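Local coordinates for protein reducing end xylose-releasing exo-oligoxylanase (Bacillus halodurans, PDB 1WU4) that hydrolyses xylooligosaccharides of three or more units, releasing xylose from the reducing end with inversion of anomeric configuration, at residues N16-F21 with F367-L372; E130-L135 with P201-L206. The protein carries 1 engineered substitution. All coordinates share one frame; numbering follows the deposited sequence.

Interaction 1 (N16-F21 with F367-L372); sequences NLFKEF and FAMLAL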
ATOM      1  N   ASN A  16       6.389  18.525  -3.288  1.00 12.24           N
ATOM      2  CA  ASN A  16       7.680  17.991  -2.876  1.00 11.44           C
ATOM      3  C   ASN A  16       7.792  18.531  -1.455  1.00 11.54           C
ATOM      4  O   ASN A  16       8.328  19.621  -1.230  1.00 13.01           O
ATOM      5  CB  ASN A  16       8.810  18.559  -3.737  1.00 11.69           C
ATOM      6  CG  ASN A  16      10.158  17.951  -3.402  1.00 12.24           C
ATOM      7  OD1 ASN A  16      10.369  17.454  -2.294  1.00 12.01           O
ATOM      8  ND2 ASN A  16      11.083  18.001  -4.353  1.00 14.39           N
ATOM      9  N   LEU A  17       7.263  17.779  -0.498  1.00 11.51           N
ATOM     10  CA  LEU A  17       7.274  18.225   0.883  1.00 11.80           C
ATOM     11  C   LEU A  17       8.681  18.351   1.446  1.00 10.72           C
ATOM     12  O   LEU A  17       8.938  19.225   2.267  1.00 12.51           O
ATOM     13  CB  LEU A  17       6.417  17.298   1.751  1.00 12.67           C
ATOM     14  CG  LEU A  17       6.039  17.840   3.136  1.00 10.80           C
ATOM     15  CD1 LEU A  17       5.458  19.249   3.023  1.00 14.97           C
ATOM     16  CD2 LEU A  17       5.037  16.898   3.786  1.00 12.20           C
ATOM     17  N   PHE A  18       9.598  17.486   1.017  1.00 10.07           N
ATOM     18  CA  PHE A  18      10.973  17.593   1.497  1.00  9.98           C
ATOM     19  C   PHE A  18      11.496  18.988   1.151  1.00 12.18           C
ATOM     20  O   PHE A  18      12.096  19.669   1.986  1.00 11.89           O
ATOM     21  CB  PHE A  18      11.896  16.569   0.816  1.00  9.63           C
ATOM     22  CG  PHE A  18      11.760  15.162   1.328  1.00  9.98           C
ATOM     23  CD1 PHE A  18      11.853  14.875   2.685  1.00  9.88           C
ATOM     24  CD2 PHE A  18      11.620  14.108   0.431  1.00 10.37           C
ATOM     25  CE1 PHE A  18      11.811  13.554   3.142  1.00 10.15           C
ATOM     26  CE2 PHE A  18      11.578  12.788   0.874  1.00 11.05           C
ATOM     27  CZ  PHE A  18      11.675  12.508   2.229  1.00 10.44           C
ATOM     28  N   LYS A  19      11.276  19.402  -0.093  1.00 11.92           N
ATOM     29  CA  LYS A  19      11.744  20.702  -0.560  1.00 11.94           C
ATOM     30  C   LYS A  19      11.078  21.846   0.194  1.00 13.77           C
ATOM     31  O   LYS A  19      11.739  22.811   0.585  1.00 14.27           O
ATOM     32  CB  LYS A  19      11.482  20.840  -2.061  1.00 12.14           C
ATOM     33  CG  LYS A  19      11.984  22.140  -2.672  1.00 16.27           C
ATOM     34  CD  LYS A  19      11.761  22.150  -4.176  1.00 21.68           C
ATOM     35  CE  LYS A  19      12.200  23.466  -4.794  1.00 26.79           C
ATOM     36  NZ  LYS A  19      11.406  24.611  -4.270  1.00 31.76           N
ATOM     37  N   GLU A  20       9.771  21.738   0.401  1.00 13.14           N
ATOM     38  CA  GLU A  20       9.044  22.779   1.110  1.00 13.70           C
ATOM     39  C   GLU A  20       9.513  22.891   2.557  1.00 16.06           C
ATOM     40  O   GLU A  20       9.394  23.953   3.175  1.00 18.39           O
ATOM     41  CB  GLU A  20       7.537  22.507   1.043  1.00 16.09           C
ATOM     42  CG  GLU A  20       6.972  22.674  -0.365  1.00 20.53           C
ATOM     43  CD  GLU A  20       5.462  22.539  -0.434  1.00 22.85           C
ATOM     44  OE1 GLU A  20       4.906  22.718  -1.539  1.00 25.35           O
ATOM     45  OE2 GLU A  20       4.831  22.257   0.608  1.00 22.48           O
ATOM     46  N   PHE A  21      10.065  21.804   3.091  1.00 12.25           N
ATOM     47  CA  PHE A  21      10.563  21.798   4.460  1.00 13.12           C
ATOM     48  C   PHE A  21      12.055  22.121   4.579  1.00 13.58           C
ATOM     49  O   PHE A  21      12.660  21.902   5.629  1.00 18.16           O
ATOM     50  CB  PHE A  21      10.258  20.457   5.145  1.00 14.97           C
ATOM     51  CG  PHE A  21       8.828  20.317   5.609  1.00 13.65           C
ATOM     52  CD1 PHE A  21       7.976  21.420   5.650  1.00 15.13           C
ATOM     53  CD2 PHE A  21       8.340  19.084   6.036  1.00 13.98           C
ATOM     54  CE1 PHE A  21       6.665  21.296   6.109  1.00 15.69           C
ATOM     55  CE2 PHE A  21       7.032  18.950   6.497  1.00 12.90           C
ATOM     56  CZ  PHE A  21       6.194  20.058   6.533  1.00 15.18           C
ATOM     57  N   PHE A 367       8.148   3.988  -0.475  1.00  8.79           N
ATOM     58  CA  PHE A 367       6.900   4.662  -0.815  1.00  9.22           C
ATOM     59  C   PHE A 367       6.894   6.079  -0.235  1.00  9.03           C
ATOM     60  O   PHE A 367       6.500   7.030  -0.908  1.00  9.03           O
ATOM     61  CB  PHE A 367       5.683   3.890  -0.294  1.00  9.22           C
ATOM     62  CG  PHE A 367       5.289   2.715  -1.151  1.00 11.05           C
ATOM     63  CD1 PHE A 367       5.267   2.815  -2.540  1.00 11.05           C
ATOM     64  CD2 PHE A 367       4.896   1.520  -0.562  1.00 13.35           C
ATOM     65  CE1 PHE A 367       4.857   1.740  -3.330  1.00 11.46           C
ATOM     66  CE2 PHE A 367       4.483   0.440  -1.340  1.00 13.61           C
ATOM     67  CZ  PHE A 367       4.463   0.552  -2.727  1.00 11.63           C
ATOM     68  N   ALA A 368       7.344   6.213   1.008  1.00  8.57           N
ATOM     69  CA  ALA A 368       7.391   7.521   1.656  1.00  7.70           C
ATOM     70  C   ALA A 368       8.400   8.445   0.971  1.00  8.98           C
ATOM     71  O   ALA A 368       8.164   9.648   0.848  1.00  8.74           O
ATOM     72  CB  ALA A 368       7.737   7.359   3.126  1.00  8.78           C
ATOM     73  N   MET A 369       9.518   7.885   0.519  1.00  8.51           N
ATOM     74  CA  MET A 369      10.532   8.684  -0.161  1.00  8.56           C
ATOM     75  C   MET A 369       9.959   9.207  -1.475  1.00  9.22           C
ATOM     76  O   MET A 369      10.192  10.355  -1.853  1.00 10.25           O
ATOM     77  CB  MET A 369      11.781   7.845  -0.441  1.00 11.34           C
ATOM     78  CG  MET A 369      13.047   8.670  -0.613  1.00 24.05           C
ATOM     79  SD  MET A 369      13.490   9.572   0.900  1.00 14.00           S
ATOM     80  CE  MET A 369      14.643   8.448   1.642  1.00 26.32           C
ATOM     81  N   LEU A 370       9.204   8.365  -2.172  1.00  8.24           N
ATOM     82  CA  LEU A 370       8.601   8.775  -3.432  1.00  7.72           C
ATOM     83  C   LEU A 370       7.517   9.827  -3.193  1.00  8.55           C
ATOM     84  O   LEU A 370       7.505  10.869  -3.844  1.00 10.21           O
ATOM     85  CB  LEU A 370       7.992   7.571  -4.157  1.00 10.70           C
ATOM     86  CG  LEU A 370       8.971   6.527  -4.706  1.00 10.44           C
ATOM     87  CD1 LEU A 370       8.198   5.334  -5.241  1.00 12.55           C
ATOM     88  CD2 LEU A 370       9.830   7.147  -5.803  1.00 13.24           C
ATOM     89  N   ALA A 371       6.616   9.560  -2.253  1.00  8.92           N
ATOM     90  CA  ALA A 371       5.527  10.492  -1.976  1.00  8.03           C
ATOM     91  C   ALA A 371       5.983  11.848  -1.441  1.00  9.06           C
ATOM     92  O   ALA A 371       5.508  12.894  -1.894  1.00 10.14           O
ATOM     93  CB  ALA A 371       4.529   9.856  -1.007  1.00 10.25           C
ATOM     94  N   LEU A 372       6.901  11.841  -0.483  1.00  8.57           N
ATOM     95  CA  LEU A 372       7.367  13.093   0.097  1.00  8.67           C
ATOM     96  C   LEU A 372       8.212  13.944  -0.845  1.00  9.35           C
ATOM     97  O   LEU A 372       8.398  15.134  -0.603  1.00 11.60           O
ATOM     98  CB  LEU A 372       8.133  12.818   1.391  1.00  9.93           C
ATOM     99  CG  LEU A 372       7.251  12.322   2.544  1.00  7.96           C
ATOM    100  CD1 LEU A 372       8.121  11.767   3.656  1.00 10.98           C
ATOM    101  CD2 LEU A 372       6.376  13.462   3.060  1.00  8.87           C
TER

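Interaction 2 (E130-L135 with P201-L206); sequences EEYFAL and PHFYEL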
ATOM      1  N   GLU A 130      -4.068  -7.581  -4.578  1.00  8.33           N
ATOM      2  CA  GLU A 130      -4.884  -7.401  -5.774  1.00  8.23           C
ATOM      3  C   GLU A 130      -5.113  -5.935  -6.141  1.00  7.76           C
ATOM      4  O   GLU A 130      -4.989  -5.559  -7.304  1.00  7.57           O
ATOM      5  CB  GLU A 130      -6.242  -8.099  -5.613  1.00  9.83           C
ATOM      6  CG  GLU A 130      -6.304  -9.535  -6.147  1.00 10.55           C
ATOM      7  CD  GLU A 130      -5.564 -10.545  -5.286  1.00 11.84           C
ATOM      8  OE1 GLU A 130      -5.566 -11.740  -5.655  1.00 13.62           O
ATOM      9  OE2 GLU A 130      -4.988 -10.157  -4.248  1.00 11.44           O
ATOM     10  N   GLU A 131      -5.452  -5.095  -5.168  1.00  8.94           N
ATOM     11  CA  GLU A 131      -5.707  -3.701  -5.502  1.00  8.94           C
ATOM     12  C   GLU A 131      -4.458  -2.965  -5.980  1.00  8.92           C
ATOM     13  O   GLU A 131      -4.550  -2.098  -6.847  1.00  8.68           O
ATOM     14  CB  GLU A 131      -6.379  -2.967  -4.334  1.00  9.09           C
ATOM     15  CG  GLU A 131      -5.603  -2.933  -3.038  1.00  9.78           C
ATOM     16  CD  GLU A 131      -6.416  -2.347  -1.895  1.00  8.83           C
ATOM     17  OE1 GLU A 131      -7.426  -1.661  -2.161  1.00 10.43           O
ATOM     18  OE2 GLU A 131      -6.037  -2.565  -0.726  1.00  9.87           O
ATOM     19  N   TYR A 132      -3.291  -3.307  -5.436  1.00  8.25           N
ATOM     20  CA  TYR A 132      -2.057  -2.675  -5.900  1.00  7.53           C
ATOM     21  C   TYR A 132      -1.717  -3.211  -7.295  1.00  8.31           C
ATOM     22  O   TYR A 132      -1.258  -2.455  -8.149  1.00  8.64           O
ATOM     23  CB  TYR A 132      -0.897  -2.937  -4.932  1.00  8.05           C
ATOM     24  CG  TYR A 132      -0.645  -1.807  -3.952  1.00  7.51           C
ATOM     25  CD1 TYR A 132       0.285  -0.807  -4.233  1.00  8.17           C
ATOM     26  CD2 TYR A 132      -1.345  -1.733  -2.746  1.00  8.91           C
ATOM     27  CE1 TYR A 132       0.516   0.239  -3.333  1.00  9.55           C
ATOM     28  CE2 TYR A 132      -1.125  -0.695  -1.846  1.00  8.06           C
ATOM     29  CZ  TYR A 132      -0.194   0.285  -2.145  1.00  8.82           C
ATOM     30  OH  TYR A 132       0.026   1.314  -1.258  1.00 10.77           O
ATOM     31  N   PHE A 133      -1.945  -4.505  -7.534  1.00  7.73           N
ATOM     32  CA  PHE A 133      -1.677  -5.069  -8.863  1.00  9.56           C
ATOM     33  C   PHE A 133      -2.491  -4.299  -9.901  1.00  7.90           C
ATOM     34  O   PHE A 133      -1.968  -3.862 -10.925  1.00  8.72           O
ATOM     35  CB  PHE A 133      -2.094  -6.549  -8.958  1.00  8.37           C
ATOM     36  CG  PHE A 133      -1.135  -7.519  -8.316  1.00  9.44           C
ATOM     37  CD1 PHE A 133       0.236  -7.424  -8.525  1.00  8.84           C
ATOM     38  CD2 PHE A 133      -1.621  -8.566  -7.539  1.00  9.86           C
ATOM     39  CE1 PHE A 133       1.111  -8.362  -7.967  1.00  9.28           C
ATOM     40  CE2 PHE A 133      -0.757  -9.507  -6.980  1.00  9.23           C
ATOM     41  CZ  PHE A 133       0.610  -9.403  -7.193  1.00  8.47           C
ATOM     42  N   ALA A 134      -3.782  -4.140  -9.626  1.00  8.04           N
ATOM     43  CA  ALA A 134      -4.675  -3.454 -10.547  1.00  8.57           C
ATOM     44  C   ALA A 134      -4.239  -2.035 -10.879  1.00  7.52           C
ATOM     45  O   ALA A 134      -4.158  -1.673 -12.053  1.00  8.15           O
ATOM     46  CB  ALA A 134      -6.097  -3.453  -9.995  1.00 10.47           C
ATOM     47  N   LEU A 135      -3.949  -1.219  -9.868  1.00  8.09           N
ATOM     48  CA  LEU A 135      -3.544   0.146 -10.178  1.00  8.31           C
ATOM     49  C   LEU A 135      -2.184   0.193 -10.866  1.00  8.21           C
ATOM     50  O   LEU A 135      -1.988   0.980 -11.793  1.00  8.82           O
ATOM     51  CB  LEU A 135      -3.532   1.033  -8.924  1.00  9.02           C
ATOM     52  CG  LEU A 135      -3.386   2.528  -9.261  1.00  8.80           C
ATOM     53  CD1 LEU A 135      -4.539   2.974 -10.156  1.00 10.60           C
ATOM     54  CD2 LEU A 135      -3.365   3.356  -7.989  1.00 11.13           C
ATOM     55  N   PRO A 201      -9.056   4.658  -0.786  1.00  8.24           N
ATOM     56  CA  PRO A 201     -10.063   5.419  -1.528  1.00  8.88           C
ATOM     57  C   PRO A 201      -9.512   6.102  -2.769  1.00  8.04           C
ATOM     58  O   PRO A 201     -10.211   6.221  -3.779  1.00  9.49           O
ATOM     59  CB  PRO A 201     -10.601   6.404  -0.486  1.00  9.99           C
ATOM     60  CG  PRO A 201      -9.464   6.559   0.476  1.00 10.27           C
ATOM     61  CD  PRO A 201      -8.916   5.160   0.592  1.00 10.16           C
ATOM     62  N   HIS A 202      -8.259   6.545  -2.693  1.00  9.16           N
ATOM     63  CA  HIS A 202      -7.625   7.204  -3.826  1.00  8.86           C
ATOM     64  C   HIS A 202      -7.425   6.237  -4.994  1.00 10.99           C
ATOM     65  O   HIS A 202      -7.462   6.645  -6.154  1.00 10.83           O
ATOM     66  CB  HIS A 202      -6.300   7.863  -3.400  1.00  9.24           C
ATOM     67  CG  HIS A 202      -5.420   6.993  -2.557  1.00 10.11           C
ATOM     68  ND1 HIS A 202      -5.860   6.381  -1.403  1.00 10.55           N
ATOM     69  CD2 HIS A 202      -4.112   6.663  -2.682  1.00  8.79           C
ATOM     70  CE1 HIS A 202      -4.861   5.712  -0.854  1.00 10.73           C
ATOM     71  NE2 HIS A 202      -3.789   5.868  -1.608  1.00 10.25           N
ATOM     72  N   PHE A 203      -7.223   4.956  -4.694  1.00  9.41           N
ATOM     73  CA  PHE A 203      -7.078   3.951  -5.744  1.00 10.08           C
ATOM     74  C   PHE A 203      -8.452   3.722  -6.376  1.00  8.74           C
ATOM     75  O   PHE A 203      -8.584   3.652  -7.599  1.00  8.85           O
ATOM     76  CB  PHE A 203      -6.581   2.620  -5.164  1.00  9.90           C
ATOM     77  CG  PHE A 203      -5.087   2.538  -4.969  1.00  9.10           C
ATOM     78  CD1 PHE A 203      -4.363   3.615  -4.462  1.00 10.30           C
ATOM     79  CD2 PHE A 203      -4.408   1.356  -5.255  1.00  9.11           C
ATOM     80  CE1 PHE A 203      -2.985   3.517  -4.241  1.00  8.93           C
ATOM     81  CE2 PHE A 203      -3.034   1.246  -5.037  1.00  9.47           C
ATOM     82  CZ  PHE A 203      -2.321   2.325  -4.530  1.00  9.18           C
ATOM     83  N   TYR A 204      -9.481   3.620  -5.538  1.00  8.89           N
ATOM     84  CA  TYR A 204     -10.833   3.371  -6.036  1.00  7.72           C
ATOM     85  C   TYR A 204     -11.351   4.516  -6.903  1.00  9.55           C
ATOM     86  O   TYR A 204     -12.117   4.288  -7.836  1.00  9.63           O
ATOM     87  CB  TYR A 204     -11.792   3.093  -4.870  1.00  9.79           C
ATOM     88  CG  TYR A 204     -11.249   2.115  -3.845  1.00  7.53           C
ATOM     89  CD1 TYR A 204     -10.289   1.157  -4.194  1.00  7.13           C
ATOM     90  CD2 TYR A 204     -11.640   2.191  -2.511  1.00  8.37           C
ATOM     91  CE1 TYR A 204      -9.726   0.318  -3.238  1.00  9.65           C
ATOM     92  CE2 TYR A 204     -11.084   1.353  -1.546  1.00  8.00           C
ATOM     93  CZ  TYR A 204     -10.121   0.424  -1.917  1.00  7.33           C
ATOM     94  OH  TYR A 204      -9.515  -0.349  -0.953  1.00  9.25           O
ATOM     95  N   GLU A 205     -10.937   5.742  -6.599  1.00  9.83           N
ATOM     96  CA  GLU A 205     -11.350   6.892  -7.401  1.00  9.71           C
ATOM     97  C   GLU A 205     -10.868   6.667  -8.831  1.00 10.94           C
ATOM     98  O   GLU A 205     -11.578   6.937  -9.799  1.00  9.88           O
ATOM     99  CB  GLU A 205     -10.720   8.177  -6.856  1.00 14.94           C
ATOM    100  CG  GLU A 205     -11.177   8.553  -5.463  1.00 19.23           C
ATOM    101  CD  GLU A 205     -12.478   9.324  -5.462  1.00 26.99           C
ATOM    102  OE1 GLU A 205     -13.401   8.951  -6.219  1.00 26.83           O
ATOM    103  OE2 GLU A 205     -12.577  10.301  -4.693  1.00 26.32           O
ATOM    104  N   LEU A 206      -9.644   6.170  -8.961  1.00  9.44           N
ATOM    105  CA  LEU A 206      -9.088   5.915 -10.280  1.00  9.13           C
ATOM    106  C   LEU A 206      -9.770   4.708 -10.921  1.00  8.65           C
ATOM    107  O   LEU A 206     -10.004   4.695 -12.128  1.00  8.91           O
ATOM    108  CB  LEU A 206      -7.573   5.725 -10.182  1.00  9.50           C
ATOM    109  CG  LEU A 206      -6.854   6.989  -9.690  1.00  9.57           C
ATOM    110  CD1 LEU A 206      -5.383   6.694  -9.448  1.00 10.78           C
ATOM    111  CD2 LEU A 206      -7.021   8.112 -10.708  1.00 10.24           C
TER

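Interaction 1 (N16-F21 with F367-L372)
With CG anti to its carbonyl carbon (chi1 -76°), F18 extends its ring over L372, whose own CG takes the same position (chi1 -69°). Here a short N-terminal helix, 17-20, packs against the C-terminal part of helix 358-372, a helix of the (alpha/alpha)6 barrel of this family 8 glycosidase. CB of L372 stands over one face of the F18 ring, 3.7 Å from its centroid, in a CH-pi contact. M369, bent at chi2 and chi3, brings SD obliquely to the same ring, 3.7 Å from CZ of F18, a Met-aromatic contact that suits a flexible, polarisable thioether. V344 and W348 of helix 340-348 also touch the F18 ring. An alanine at F18 would probably open a gap over CB of L372 and leave SD of M369 without its aromatic partner. L17 and L372 also meet methyl to methyl, CD2 to CD2 at 3.8 Å. Asparagine suits the N-cap at N16: its OD1 accepts from N of K19 at 3.1 Å. The backbone carbonyl late in the long helix is used too, as N of F18 donates to O of L372 at 3.1 Å, with an N-H...O angle of 164°.

Interaction 2 (E130-L135 with P201-L206)
F203 and L135 form the centre of this contact between helices 127-144 and 201-210, two helices of the (alpha/alpha)6 barrel whose segments run at 44° to each other, with axes 10.6 Å apart. L135 has CG anti to the backbone N (chi1 -168°) and CD2 anti to CA, setting CD2 over the middle of the F203 ring in a CH-pi contact, 3.4 Å from the centroid. A branched leucine suits this place, its CD1 being left to meet CD1 of L206 at 3.9 Å. F203 has CG anti to its carbonyl carbon, which carries the ring across to Y132. Being flat, it offers its face to L135 and its edge to the face of the tyrosine, an edge-to-face pair with planes at 62° and CZ of F203 3.7 Å from CE1 of Y132. Y132 also meets Y74 edge-to-face, and its side chain is about 7 Å from that of E70, the probable proton donor, so this aromatic packing extends close to the catalytic centre. Polar chemistry enters at E131, whose CG lies between the backbone N and the carbonyl carbon; the extended chain beyond carries the buried carboxylate to Y204, whose phenol is long enough to reach it, nearly coplanar. The Y204 hydroxyl, which also bonds to the backbone N of L200, donates to the syn lone pair of E131 OE1 at 2.7 Å.

In the fold
Both contacts are buried, but at different depths: the centre of interaction 1 is about 17 Å from the centre of the chain, that of interaction 2 about 9 Å. Interaction 1 fastens the N-terminal region to the end of the last helix, joining residues more than 350 positions apart, and interaction 2 nests within that loop. They hold different helices yet touch, CZ of F367 lying 4.0 Å from CE1 of Y132. Both set an aromatic ring against aliphatic groups, adding sulfur in interaction 1 and a second ring in interaction 2. Their polar chemistry differs: a backbone bond near a helix end in the first, a buried carboxylate paired with a phenol in the second, nearer the probable catalytic residues.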